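A cystathionine beta-synthase domain protein fused to a Zn-ribbon-like domain (PDB 3GHD) is of unknown function but probably binds nucleotides through its CBS domain and metal through its fused zinc-ribbon-like domain. Local coordinates at residues K1-Q6 with A15-R20. Residues are numbered along the deposited sequence; the frame is centred on the assembly and turned at random.
Sequences KAIVVQ and AKILSR
Ile3 on strand 2-5 faces Ile17 of helix 11-20, and the closest backbone pair is Ile3 with Leu18, their CA atoms 6.8 Å apart, with no hydrogen bond between the two backbones. Strand and helix are the first two elements of a beta-alpha-beta unit, completed by the parallel strand 25-30, within the CBS domain of this chain. The contact is wholly apolar and small, 173 Å² counting both sides. Ile3 and Val5, alternate residues of the strand, direct their CB atoms to the helix, whereas Ala2 and Val4, the other alternate pair, point away. Ile17 answers from the helix with both of its branches. Its CG2 methyl meets Ile3 and its CD1 reaches on toward Val5, where CG1 of Val5 stands 4.3 Å from CD1 of Ile17, a looser touch. In Ile17 the CG1 branch runs anti to the carbonyl carbon (chi1 -66°) and extends further through chi2 of 168°, which carries CD1 along the strand to Val5. Beyond the helix, Ile3 also packs on Asn21 and Ala23 of the following loop, and Val5 on Ala26 and Val28 of the neighbouring strand. Elsewhere on the helix, Ala15 and Ser19 pack on Val48 and Asp45 of a second subunit. The two isoleucines approach at a slant, methyl against methyl, with CG2 of Ile3 3.5 Å from CG2 of Ile17.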
# COMPACT_ATOMS: atom_id res chain seq x y z
N LYS A 1 5.97 17.11 -2.54
CA LYS A 1 6.73 16.90 -3.80
C LYS A 1 5.74 17.03 -4.94
O LYS A 1 4.66 16.46 -4.87
CB LYS A 1 7.39 15.52 -3.81
CG LYS A 1 8.23 15.19 -5.06
CD LYS A 1 7.89 13.78 -5.61
CE LYS A 1 9.12 12.97 -5.98
NZ LYS A 1 8.93 11.52 -5.66
N ALA A 2 6.14 17.75 -5.99
CA ALA A 2 5.24 18.15 -7.08
C ALA A 2 5.67 17.64 -8.45
O ALA A 2 6.84 17.45 -8.74
CB ALA A 2 5.10 19.66 -7.14
N ILE A 3 4.69 17.44 -9.30
CA ILE A 3 4.93 17.17 -10.71
C ILE A 3 4.10 18.18 -11.52
O ILE A 3 2.96 18.47 -11.16
CB ILE A 3 4.46 15.77 -11.09
CG1 ILE A 3 5.17 14.65 -10.29
CG2 ILE A 3 4.68 15.52 -12.59
CD1 ILE A 3 6.55 14.30 -10.81
N VAL A 4 4.66 18.70 -12.60
CA VAL A 4 3.97 19.67 -13.47
C VAL A 4 3.11 18.94 -14.48
O VAL A 4 3.58 17.99 -15.11
CB VAL A 4 4.97 20.57 -14.15
CG1 VAL A 4 4.25 21.63 -15.03
CG2 VAL A 4 5.88 21.25 -13.07
N VAL A 5 1.85 19.38 -14.60
CA VAL A 5 0.89 18.88 -15.60
C VAL A 5 0.26 20.03 -16.38
O VAL A 5 0.48 21.18 -16.05
CB VAL A 5 -0.26 18.08 -14.97
CG1 VAL A 5 0.27 16.84 -14.23
CG2 VAL A 5 -1.14 18.96 -14.04
N GLN A 6 -0.53 19.69 -17.39
CA GLN A 6 -1.23 20.67 -18.22
C GLN A 6 -2.70 20.80 -17.80
O GLN A 6 -3.32 19.84 -17.36
CB GLN A 6 -1.15 20.22 -19.67
CG GLN A 6 0.27 20.14 -20.24
CD GLN A 6 0.38 19.14 -21.39
OE1 GLN A 6 0.53 19.53 -22.55
NE2 GLN A 6 0.28 17.84 -21.07
N ALA A 15 -3.55 11.43 -11.64
CA ALA A 15 -3.48 10.44 -10.57
C ALA A 15 -2.31 9.43 -10.74
O ALA A 15 -1.55 9.18 -9.82
CB ALA A 15 -4.84 9.67 -10.51
N LYS A 16 -2.20 8.85 -11.94
CA LYS A 16 -1.13 7.91 -12.27
C LYS A 16 0.22 8.59 -12.25
O LYS A 16 1.17 8.04 -11.70
CB LYS A 16 -1.33 7.23 -13.61
N ILE A 17 0.30 9.79 -12.81
CA ILE A 17 1.54 10.58 -12.77
C ILE A 17 2.06 10.80 -11.32
O ILE A 17 3.21 10.50 -11.03
CB ILE A 17 1.37 11.93 -13.51
CG1 ILE A 17 1.16 11.65 -15.00
CG2 ILE A 17 2.56 12.80 -13.33
CD1 ILE A 17 0.69 12.87 -15.79
N LEU A 18 1.17 11.28 -10.44
CA LEU A 18 1.48 11.53 -9.06
C LEU A 18 1.96 10.25 -8.35
O LEU A 18 3.01 10.22 -7.68
CB LEU A 18 0.21 12.08 -8.38
CG LEU A 18 -0.09 13.54 -8.74
CD1 LEU A 18 -1.51 14.01 -8.29
CD2 LEU A 18 1.03 14.48 -8.27
N SER A 19 1.22 9.17 -8.51
CA SER A 19 1.58 7.96 -7.71
C SER A 19 2.86 7.25 -8.20
O SER A 19 3.69 6.80 -7.38
CB SER A 19 0.34 7.06 -7.68
OG SER A 19 0.14 6.50 -8.92
N ARG A 20 3.05 7.20 -9.52
CA ARG A 20 4.24 6.58 -10.14
C ARG A 20 5.52 7.37 -9.80
O ARG A 20 6.60 6.81 -9.72
CB ARG A 20 4.06 6.49 -11.65
CG ARG A 20 3.10 5.38 -12.11
CD ARG A 20 3.47 4.00 -11.63